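Cytochrome c family protein (PDB 3OUQ) probably carries electrons along a chain of c-type hemes, as the N-terminal six-heme part of a twelve-heme cytochrome c linked to iron reduction in Geobacter. Local coordinates at residues Ala71-Cys76 and Gly110-Thr114; Ser83-Val87 and Val98-Glu102. All blocks are in the same frame, centred on the assembly; numbering follows the deposited sequence.

Interaction 1: residues Ala71-Cys76 and Gly110-Thr114; sequences ADDSQC and GKCRT. With HEC (heme c), chain E.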
ATOM      1  N   ALA A  71       5.173  -9.406  -3.545  1.00 41.79           N
ATOM      2  CA  ALA A  71       4.895  -8.857  -4.864  1.00 43.26           C
ATOM      3  C   ALA A  71       3.878  -9.685  -5.647  1.00 45.38           C
ATOM      4  O   ALA A  71       4.030  -9.897  -6.852  1.00 47.18           O
ATOM      5  CB  ALA A  71       6.182  -8.742  -5.646  1.00 41.39           C
ATOM      6  N   ASP A  72       2.838 -10.148  -4.962  1.00 46.66           N
ATOM      7  CA  ASP A  72       1.796 -10.944  -5.600  1.00 48.77           C
ATOM      8  C   ASP A  72       0.423 -10.415  -5.221  1.00 48.12           C
ATOM      9  O   ASP A  72       0.003 -10.520  -4.072  1.00 47.18           O
ATOM     10  CB  ASP A  72       1.908 -12.416  -5.186  1.00 52.07           C
ATOM     11  CG  ASP A  72       2.835 -13.212  -6.090  1.00 55.51           C
ATOM     12  OD1 ASP A  72       3.801 -12.622  -6.623  1.00 57.75           O
ATOM     13  OD2 ASP A  72       2.603 -14.433  -6.259  1.00 56.90           O
ATOM     14  N   ASP A  73      -0.272  -9.840  -6.194  1.00 47.68           N
ATOM     15  CA  ASP A  73      -1.596  -9.310  -5.949  1.00 46.97           C
ATOM     16  C   ASP A  73      -2.485 -10.340  -5.256  1.00 46.17           C
ATOM     17  O   ASP A  73      -3.401  -9.979  -4.520  1.00 46.37           O
ATOM     18  CB  ASP A  73      -2.241  -8.865  -7.263  1.00 48.41           C
ATOM     19  CG  ASP A  73      -1.557  -7.657  -7.869  1.00 50.10           C
ATOM     20  OD1 ASP A  73      -1.094  -6.790  -7.097  1.00 51.27           O
ATOM     21  OD2 ASP A  73      -1.500  -7.566  -9.117  1.00 51.43           O
ATOM     22  N   SER A  74      -2.211 -11.621  -5.488  1.00 45.00           N
ATOM     23  CA  SER A  74      -3.001 -12.691  -4.875  1.00 44.72           C
ATOM     24  C   SER A  74      -2.481 -13.085  -3.502  1.00 43.85           C
ATOM     25  O   SER A  74      -3.093 -13.892  -2.810  1.00 43.97           O
ATOM     26  CB  SER A  74      -3.023 -13.935  -5.773  1.00 45.43           C
ATOM     27  OG  SER A  74      -1.711 -14.371  -6.088  1.00 46.57           O
ATOM     28  N   GLN A  75      -1.356 -12.509  -3.104  1.00 43.22           N
ATOM     29  CA  GLN A  75      -0.775 -12.827  -1.812  1.00 43.16           C
ATOM     30  C   GLN A  75      -0.868 -11.703  -0.790  1.00 42.64           C
ATOM     31  O   GLN A  75      -0.345 -11.829   0.314  1.00 44.59           O
ATOM     32  CB  GLN A  75       0.686 -13.245  -1.985  1.00 43.44           C
ATOM     33  CG  GLN A  75       0.867 -14.562  -2.710  1.00 44.12           C
ATOM     34  CD  GLN A  75       0.269 -15.725  -1.947  1.00 45.83           C
ATOM     35  OE1 GLN A  75       0.866 -16.794  -1.862  1.00 48.07           O
ATOM     36  NE2 GLN A  75      -0.919 -15.527  -1.393  1.00 47.84           N
ATOM     37  N   CYS A  76      -1.523 -10.606  -1.142  1.00 40.53           N
ATOM     38  CA  CYS A  76      -1.644  -9.506  -0.201  1.00 38.43           C
ATOM     39  C   CYS A  76      -2.535  -9.955   0.933  1.00 37.58           C
ATOM     40  O   CYS A  76      -2.270  -9.666   2.096  1.00 37.91           O
ATOM     41  CB  CYS A  76      -2.255  -8.281  -0.871  1.00 38.00           C
ATOM     42  SG  CYS A  76      -1.311  -7.679  -2.300  1.00 38.30           S
ATOM     43  N   GLY A 110      -9.219  -6.811  -9.391  1.00 37.91           N
ATOM     44  CA  GLY A 110      -8.586  -7.152  -8.131  1.00 37.39           C
ATOM     45  C   GLY A 110      -7.112  -6.810  -7.995  1.00 37.48           C
ATOM     46  O   GLY A 110      -6.508  -7.124  -6.976  1.00 38.13           O
ATOM     47  N   LYS A 111      -6.522  -6.171  -9.001  1.00 37.40           N
ATOM     48  CA  LYS A 111      -5.104  -5.813  -8.947  1.00 37.28           C
ATOM     49  C   LYS A 111      -4.819  -4.864  -7.786  1.00 36.57           C
ATOM     50  O   LYS A 111      -5.723  -4.183  -7.315  1.00 36.33           O
ATOM     51  CB  LYS A 111      -4.678  -5.157 -10.259  1.00 39.46           C
ATOM     52  CG  LYS A 111      -4.817  -6.047 -11.491  1.00 41.38           C
ATOM     53  CD  LYS A 111      -4.405  -5.281 -12.748  1.00 43.57           C
ATOM     54  CE  LYS A 111      -4.447  -6.158 -13.988  1.00 44.48           C
ATOM     55  NZ  LYS A 111      -4.058  -5.385 -15.201  1.00 45.60           N
ATOM     56  N   CYS A 112      -3.572  -4.824  -7.318  1.00 34.88           N
ATOM     57  CA  CYS A 112      -3.209  -3.945  -6.206  1.00 33.36           C
ATOM     58  C   CYS A 112      -1.895  -3.243  -6.459  1.00 33.92           C
ATOM     59  O   CYS A 112      -1.754  -2.054  -6.177  1.00 35.24           O
ATOM     60  CB  CYS A 112      -3.053  -4.724  -4.899  1.00 33.30           C
ATOM     61  SG  CYS A 112      -4.410  -5.844  -4.452  1.00 32.20           S
ATOM     62  N   ARG A 113      -0.920  -3.984  -6.969  1.00 33.27           N
ATOM     63  CA  ARG A 113       0.384  -3.406  -7.220  1.00 34.43           C
ATOM     64  C   ARG A 113       0.367  -2.365  -8.335  1.00 36.07           C
ATOM     65  O   ARG A 113       1.319  -1.591  -8.470  1.00 35.73           O
ATOM     66  CB  ARG A 113       1.397  -4.509  -7.529  1.00 35.10           C
ATOM     67  CG  ARG A 113       1.664  -5.422  -6.344  1.00 34.71           C
ATOM     68  CD  ARG A 113       2.710  -6.466  -6.652  1.00 33.40           C
ATOM     69  NE  ARG A 113       3.980  -5.856  -7.030  1.00 35.84           N
ATOM     70  CZ  ARG A 113       4.575  -6.049  -8.202  1.00 37.32           C
ATOM     71  NH1 ARG A 113       4.012  -6.840  -9.113  1.00 37.73           N
ATOM     72  NH2 ARG A 113       5.734  -5.456  -8.460  1.00 37.94           N
ATOM     73  N   THR A 114      -0.718  -2.339  -9.113  1.00 35.51           N
ATOM     74  CA  THR A 114      -0.865  -1.375 -10.205  1.00 36.55           C
ATOM     75  C   THR A 114      -0.636   0.027  -9.662  1.00 36.48           C
ATOM     76  O   THR A 114      -0.084   0.896 -10.342  1.00 34.78           O
ATOM     77  CB  THR A 114      -2.284  -1.362 -10.820  1.00 37.25           C
ATOM     78  OG1 THR A 114      -2.769  -2.695 -11.000  1.00 37.68           O
ATOM     79  CG2 THR A 114      -2.241  -0.681 -12.166  1.00 37.01           C
TER
HETATM   80 FE   HEC E 604      -4.844   0.445  -2.032  1.00 44.36          FE
HETATM   81  CHA HEC E 604      -4.437   2.674   0.574  1.00 43.03           C
HETATM   82  CHB HEC E 604      -4.023  -2.138   0.086  1.00 42.11           C
HETATM   83  CHC HEC E 604      -5.477  -1.762  -4.550  1.00 43.08           C
HETATM   84  CHD HEC E 604      -4.806   3.033  -4.203  1.00 43.84           C
HETATM   85  NA  HEC E 604      -4.307   0.315  -0.114  1.00 43.02           N
HETATM   86  C1A HEC E 604      -4.246   1.328   0.831  1.00 42.51           C
HETATM   87  C2A HEC E 604      -3.716   0.828   2.087  1.00 41.23           C
HETATM   88  C3A HEC E 604      -3.521  -0.514   1.961  1.00 40.91           C
HETATM   89  C4A HEC E 604      -3.900  -0.836   0.584  1.00 42.06           C
HETATM   90  CMA HEC E 604      -3.119  -1.486   3.064  1.00 37.09           C
HETATM   91  CAA HEC E 604      -3.406   1.694   3.288  1.00 38.99           C
HETATM   92  CBA HEC E 604      -1.944   2.047   3.366  1.00 39.05           C
HETATM   93  CGA HEC E 604      -1.619   2.846   4.609  1.00 41.29           C
HETATM   94  O1A HEC E 604      -0.424   3.086   4.876  1.00 42.16           O
HETATM   95  O2A HEC E 604      -2.566   3.241   5.325  1.00 42.92           O
HETATM   96  NB  HEC E 604      -4.847  -1.518  -2.183  1.00 42.11           N
HETATM   97  C1B HEC E 604      -4.520  -2.449  -1.184  1.00 42.27           C
HETATM   98  C2B HEC E 604      -4.800  -3.794  -1.631  1.00 41.69           C
HETATM   99  C3B HEC E 604      -5.282  -3.701  -2.912  1.00 41.13           C
HETATM  100  C4B HEC E 604      -5.251  -2.285  -3.270  1.00 41.75           C
HETATM  101  CMB HEC E 604      -4.591  -5.044  -0.815  1.00 39.25           C
HETATM  102  CAB HEC E 604      -5.769  -4.846  -3.804  1.00 38.30           C
HETATM  103  CBB HEC E 604      -7.043  -5.543  -3.366  1.00 36.26           C
HETATM  104  NC  HEC E 604      -5.068   0.612  -3.979  1.00 42.96           N
HETATM  105  C1C HEC E 604      -5.353  -0.390  -4.893  1.00 42.30           C
HETATM  106  C2C HEC E 604      -5.424   0.166  -6.236  1.00 39.37           C
HETATM  107  C3C HEC E 604      -5.172   1.483  -6.137  1.00 40.19           C
HETATM  108  C4C HEC E 604      -4.962   1.758  -4.734  1.00 41.87           C
HETATM  109  CMC HEC E 604      -5.740  -0.574  -7.510  1.00 38.82           C
HETATM  110  CAC HEC E 604      -5.122   2.511  -7.272  1.00 40.32           C
HETATM  111  CBC HEC E 604      -6.335   2.542  -8.202  1.00 39.13           C
HETATM  112  ND  HEC E 604      -4.745   2.427  -1.829  1.00 43.88           N
HETATM  113  C1D HEC E 604      -4.793   3.360  -2.843  1.00 44.10           C
HETATM  114  C2D HEC E 604      -4.817   4.718  -2.307  1.00 45.14           C
HETATM  115  C3D HEC E 604      -4.620   4.612  -0.975  1.00 46.33           C
HETATM  116  C4D HEC E 604      -4.621   3.199  -0.676  1.00 44.69           C
HETATM  117  CMD HEC E 604      -5.159   6.009  -3.043  1.00 43.62           C
HETATM  118  CAD HEC E 604      -4.238   5.710  -0.002  1.00 49.90           C
HETATM  119  CBD HEC E 604      -2.780   6.012  -0.251  1.00 57.70           C
HETATM  120  CGD HEC E 604      -2.070   6.500   0.991  1.00 62.86           C
HETATM  121  O1D HEC E 604      -2.066   5.743   1.997  1.00 63.76           O
HETATM  122  O2D HEC E 604      -1.519   7.632   0.956  1.00 64.08           O
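D73 reaches across to the start of helix 113-116 and meets two backbone N-H groups with one carboxylate oxygen. OD1 of D73 accepts a hydrogen bond from R113 N at 2.8 Å. It is met on its syn side, with the donor 25° out of the carboxylate plane. The bond from C112 N to the same D73 OD1 is longer, 3.2 Å, and weak. D73 CG stands anti to its own carbonyl carbon (chi1 -68°), which carries the carboxylate over to this helix end. D73 OD1 also touches R113 CG.

The R113 chain crosses the D73 side chain at about a right angle. A bend at chi3 (59°) then carries its guanidinium past A71. A71 CB sits over one guanidinium face, toward the rim, 3.9 Å from R113 NE. The charge of R113 is met by E53, through a salt bridge at NE.

C76 and C112 each open a CXXCH heme-binding motif, and their sulfurs lie close, C76 SG 4.2 Å from C112 SG, with neither CB-SG bond pointing at the other sulfur. Each holds its own heme. C112 SG is bonded to heme CAB at 1.8 Å, and C76 SG is linked to a second heme. The contact therefore brings two heme attachment points together. The positive end of helix 113-116 and its N-H groups probably favour the charged form of D73.

Interaction 2: residues Ser83-Val87 and Val98-Glu102; sequences SARPV and VFSHE. With HEC (heme c), chain E.
V87 and F99 are joined by backbone bonds as an antiparallel hydrogen-bonded pair. V87 N gives to F99 O at 3.0 Å, and F99 N gives to V87 O at 2.9 Å. A CA-H...O contact from V98 to V87 O and another from P86 to F99 O flank this pair.

Metal binding comes through H101. Its NE2 coordinates the heme iron at 2.0 Å, and H116 supplies the other axial ligand. S83 CB lies against one imidazole face, 3.4 Å from H101 CD2, and the backbone N of A84 lies over the same face near the rim. F99 CE2 lies over the opposite face, so the ring is held from both sides.

The pair belongs to the two-stranded hairpin of 87-89 and 97-99, in a protein of the cytochrome c7 (c3) fold. The second strand runs almost directly into helix 101-104, which begins with the heme ligand. S100 is the N-cap of this helix, and its OG accepts a weak bond from E102 N.

Apolar packing completes the heme wall. F99 CG is anti to the backbone N (chi1 179°), which lays the ring nearly flat over the porphyrin face beside meso carbon CHD, on the same side as H101. F99 CE2 lies 3.5 Å from heme CHD. Methyl CMD of the heme sits over one ring face, 3.5 Å from F99 CD2. F99 also stacks on H104, an axial ligand of another heme. An alanine in place of F99 is likely to leave the porphyrin face near CHD and one face of the H101 imidazole uncovered, and H104 without its stacking partner. V87 CG2 packs on propionate carbon CAD of the heme at 3.9 Å. On the outer side, P86 CB touches V98 CG1 at 4.2 Å.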
ATOM      1  N   SER A  83      -8.369  -4.131   1.860  1.00 58.08           N
ATOM      2  CA  SER A  83      -7.705  -3.040   1.148  1.00 57.73           C
ATOM      3  C   SER A  83      -7.469  -1.923   2.146  1.00 57.11           C
ATOM      4  O   SER A  83      -6.365  -1.741   2.649  1.00 57.99           O
ATOM      5  CB  SER A  83      -8.595  -2.516   0.021  1.00 57.16           C
ATOM      6  OG  SER A  83      -8.980  -3.554  -0.861  1.00 60.31           O
ATOM      7  N   ALA A  84      -8.534  -1.187   2.436  1.00 56.15           N
ATOM      8  CA  ALA A  84      -8.482  -0.078   3.374  1.00 53.83           C
ATOM      9  C   ALA A  84      -9.883   0.501   3.537  1.00 52.36           C
ATOM     10  O   ALA A  84     -10.850  -0.009   2.965  1.00 53.58           O
ATOM     11  CB  ALA A  84      -7.529   0.996   2.854  1.00 53.43           C
ATOM     12  N   ARG A  85      -9.990   1.553   4.339  1.00 49.87           N
ATOM     13  CA  ARG A  85     -11.263   2.228   4.546  1.00 46.64           C
ATOM     14  C   ARG A  85     -11.187   3.428   3.602  1.00 45.57           C
ATOM     15  O   ARG A  85     -10.104   3.774   3.132  1.00 46.65           O
ATOM     16  CB  ARG A  85     -11.384   2.701   5.998  1.00 45.89           C
ATOM     17  N   PRO A  86     -12.319   4.080   3.312  1.00 43.02           N
ATOM     18  CA  PRO A  86     -12.267   5.233   2.406  1.00 42.02           C
ATOM     19  C   PRO A  86     -11.309   6.323   2.865  1.00 40.75           C
ATOM     20  O   PRO A  86     -11.402   6.804   3.995  1.00 40.03           O
ATOM     21  CB  PRO A  86     -13.716   5.710   2.374  1.00 41.56           C
ATOM     22  CG  PRO A  86     -14.475   4.422   2.495  1.00 42.19           C
ATOM     23  CD  PRO A  86     -13.713   3.716   3.614  1.00 42.65           C
ATOM     24  N   VAL A  87     -10.385   6.708   1.992  1.00 38.70           N
ATOM     25  CA  VAL A  87      -9.426   7.754   2.325  1.00 39.34           C
ATOM     26  C   VAL A  87      -9.944   9.134   1.906  1.00 41.69           C
ATOM     27  O   VAL A  87     -10.278   9.364   0.742  1.00 42.86           O
ATOM     28  CB  VAL A  87      -8.064   7.496   1.649  1.00 38.28           C
ATOM     29  CG1 VAL A  87      -7.176   8.718   1.773  1.00 36.43           C
ATOM     30  CG2 VAL A  87      -7.385   6.316   2.300  1.00 37.10           C
ATOM     31  N   VAL A  98     -12.356  11.945  -2.193  1.00 46.20           N
ATOM     32  CA  VAL A  98     -12.399  10.640  -1.553  1.00 46.78           C
ATOM     33  C   VAL A  98     -12.007   9.474  -2.440  1.00 46.15           C
ATOM     34  O   VAL A  98     -12.542   9.315  -3.532  1.00 46.65           O
ATOM     35  CB  VAL A  98     -13.807  10.338  -1.004  1.00 47.45           C
ATOM     36  CG1 VAL A  98     -13.814   8.988  -0.306  1.00 46.70           C
ATOM     37  CG2 VAL A  98     -14.247  11.442  -0.060  1.00 48.38           C
ATOM     38  N   PHE A  99     -11.069   8.657  -1.971  1.00 45.67           N
ATOM     39  CA  PHE A  99     -10.673   7.479  -2.724  1.00 46.13           C
ATOM     40  C   PHE A  99     -11.220   6.219  -2.058  1.00 46.12           C
ATOM     41  O   PHE A  99     -11.044   6.006  -0.863  1.00 46.37           O
ATOM     42  CB  PHE A  99      -9.160   7.331  -2.822  1.00 45.86           C
ATOM     43  CG  PHE A  99      -8.746   6.106  -3.579  1.00 44.77           C
ATOM     44  CD1 PHE A  99      -8.731   6.104  -4.966  1.00 44.51           C
ATOM     45  CD2 PHE A  99      -8.481   4.918  -2.911  1.00 46.25           C
ATOM     46  CE1 PHE A  99      -8.458   4.945  -5.676  1.00 44.17           C
ATOM     47  CE2 PHE A  99      -8.208   3.751  -3.618  1.00 46.41           C
ATOM     48  CZ  PHE A  99      -8.203   3.766  -5.005  1.00 45.04           C
ATOM     49  N   SER A 100     -11.874   5.378  -2.841  1.00 47.05           N
ATOM     50  CA  SER A 100     -12.434   4.144  -2.322  1.00 47.29           C
ATOM     51  C   SER A 100     -11.879   2.936  -3.086  1.00 47.34           C
ATOM     52  O   SER A 100     -11.567   3.031  -4.274  1.00 48.24           O
ATOM     53  CB  SER A 100     -13.955   4.192  -2.447  1.00 47.57           C
ATOM     54  OG  SER A 100     -14.534   2.918  -2.232  1.00 51.40           O
ATOM     55  N   HIS A 101     -11.736   1.810  -2.395  1.00 46.42           N
ATOM     56  CA  HIS A 101     -11.251   0.589  -3.025  1.00 45.05           C
ATOM     57  C   HIS A 101     -12.449  -0.223  -3.499  1.00 44.89           C
ATOM     58  O   HIS A 101     -12.348  -1.000  -4.445  1.00 44.95           O
ATOM     59  CB  HIS A 101     -10.432  -0.248  -2.045  1.00 44.09           C
ATOM     60  CG  HIS A 101      -9.046   0.265  -1.812  1.00 42.94           C
ATOM     61  ND1 HIS A 101      -8.746   1.354  -1.026  1.00 44.01           N
ATOM     62  CD2 HIS A 101      -7.855  -0.190  -2.274  1.00 42.94           C
ATOM     63  CE1 HIS A 101      -7.413   1.512  -1.038  1.00 43.49           C
ATOM     64  NE2 HIS A 101      -6.825   0.599  -1.783  1.00 42.15           N
ATOM     65  N   GLU A 102     -13.583  -0.038  -2.828  1.00 44.98           N
ATOM     66  CA  GLU A 102     -14.814  -0.739  -3.185  1.00 45.72           C
ATOM     67  C   GLU A 102     -15.122  -0.435  -4.634  1.00 45.09           C
ATOM     68  O   GLU A 102     -15.710  -1.245  -5.344  1.00 44.43           O
ATOM     69  CB  GLU A 102     -15.982  -0.256  -2.326  1.00 47.57           C
ATOM     70  CG  GLU A 102     -15.727  -0.363  -0.842  1.00 51.18           C
ATOM     71  CD  GLU A 102     -15.239   0.934  -0.231  1.00 53.75           C
ATOM     72  OE1 GLU A 102     -16.085   1.830  -0.005  1.00 55.25           O
ATOM     73  OE2 GLU A 102     -14.014   1.058   0.015  1.00 55.02           O
TER
HETATM   74 FE   HEC E 604      -4.844   0.445  -2.032  1.00 44.36          FE
HETATM   75  CHA HEC E 604      -4.437   2.674   0.574  1.00 43.03           C
HETATM   76  CHB HEC E 604      -4.023  -2.138   0.086  1.00 42.11           C
HETATM   77  CHC HEC E 604      -5.477  -1.762  -4.550  1.00 43.08           C
HETATM   78  CHD HEC E 604      -4.806   3.033  -4.203  1.00 43.84           C
HETATM   79  NA  HEC E 604      -4.307   0.315  -0.114  1.00 43.02           N
HETATM   80  C1A HEC E 604      -4.246   1.328   0.831  1.00 42.51           C
HETATM   81  C2A HEC E 604      -3.716   0.828   2.087  1.00 41.23           C
HETATM   82  C3A HEC E 604      -3.521  -0.514   1.961  1.00 40.91           C
HETATM   83  C4A HEC E 604      -3.900  -0.836   0.584  1.00 42.06           C
HETATM   84  CMA HEC E 604      -3.119  -1.486   3.064  1.00 37.09           C
HETATM   85  CAA HEC E 604      -3.406   1.694   3.288  1.00 38.99           C
HETATM   86  CBA HEC E 604      -1.944   2.047   3.366  1.00 39.05           C
HETATM   87  CGA HEC E 604      -1.619   2.846   4.609  1.00 41.29           C
HETATM   88  O1A HEC E 604      -0.424   3.086   4.876  1.00 42.16           O
HETATM   89  O2A HEC E 604      -2.566   3.241   5.325  1.00 42.92           O
HETATM   90  NB  HEC E 604      -4.847  -1.518  -2.183  1.00 42.11           N
HETATM   91  C1B HEC E 604      -4.520  -2.449  -1.184  1.00 42.27           C
HETATM   92  C2B HEC E 604      -4.800  -3.794  -1.631  1.00 41.69           C
HETATM   93  C3B HEC E 604      -5.282  -3.701  -2.912  1.00 41.13           C
HETATM   94  C4B HEC E 604      -5.251  -2.285  -3.270  1.00 41.75           C
HETATM   95  CMB HEC E 604      -4.591  -5.044  -0.815  1.00 39.25           C
HETATM   96  CAB HEC E 604      -5.769  -4.846  -3.804  1.00 38.30           C
HETATM   97  CBB HEC E 604      -7.043  -5.543  -3.366  1.00 36.26           C
HETATM   98  NC  HEC E 604      -5.068   0.612  -3.979  1.00 42.96           N
HETATM   99  C1C HEC E 604      -5.353  -0.390  -4.893  1.00 42.30           C
HETATM  100  C2C HEC E 604      -5.424   0.166  -6.236  1.00 39.37           C
HETATM  101  C3C HEC E 604      -5.172   1.483  -6.137  1.00 40.19           C
HETATM  102  C4C HEC E 604      -4.962   1.758  -4.734  1.00 41.87           C
HETATM  103  CMC HEC E 604      -5.740  -0.574  -7.510  1.00 38.82           C
HETATM  104  CAC HEC E 604      -5.122   2.511  -7.272  1.00 40.32           C
HETATM  105  CBC HEC E 604      -6.335   2.542  -8.202  1.00 39.13           C
HETATM  106  ND  HEC E 604      -4.745   2.427  -1.829  1.00 43.88           N
HETATM  107  C1D HEC E 604      -4.793   3.360  -2.843  1.00 44.10           C
HETATM  108  C2D HEC E 604      -4.817   4.718  -2.307  1.00 45.14           C
HETATM  109  C3D HEC E 604      -4.620   4.612  -0.975  1.00 46.33           C
HETATM  110  C4D HEC E 604      -4.621   3.199  -0.676  1.00 44.69           C
HETATM  111  CMD HEC E 604      -5.159   6.009  -3.043  1.00 43.62           C
HETATM  112  CAD HEC E 604      -4.238   5.710  -0.002  1.00 49.90           C
HETATM  113  CBD HEC E 604      -2.780   6.012  -0.251  1.00 57.70           C
HETATM  114  CGD HEC E 604      -2.070   6.500   0.991  1.00 62.86           C
HETATM  115  O1D HEC E 604      -2.066   5.743   1.997  1.00 63.76           O
HETATM  116  O2D HEC E 604      -1.519   7.632   0.956  1.00 64.08           O

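How the interactions relate
The two contacts meet on one heme c. Interaction 1 includes a covalent thioether to it, and interaction 2 includes an axial iron ligand. Their centres lie 16 Å apart, with nearest atoms about 6 Å apart, and they do not touch. Along the chain the order is 71-76, 83-87, 98-102, 110-114, so both segments of interaction 2 fall between those of interaction 1. Helices 101-104 and 113-116 follow each other and each supplies an axial ligand. Interaction 1 also joins the two cytochrome c7-related parts of the chain. The shared heme thus sits where these two parts meet, consistent with electron passage between neighbouring hemes along the protein.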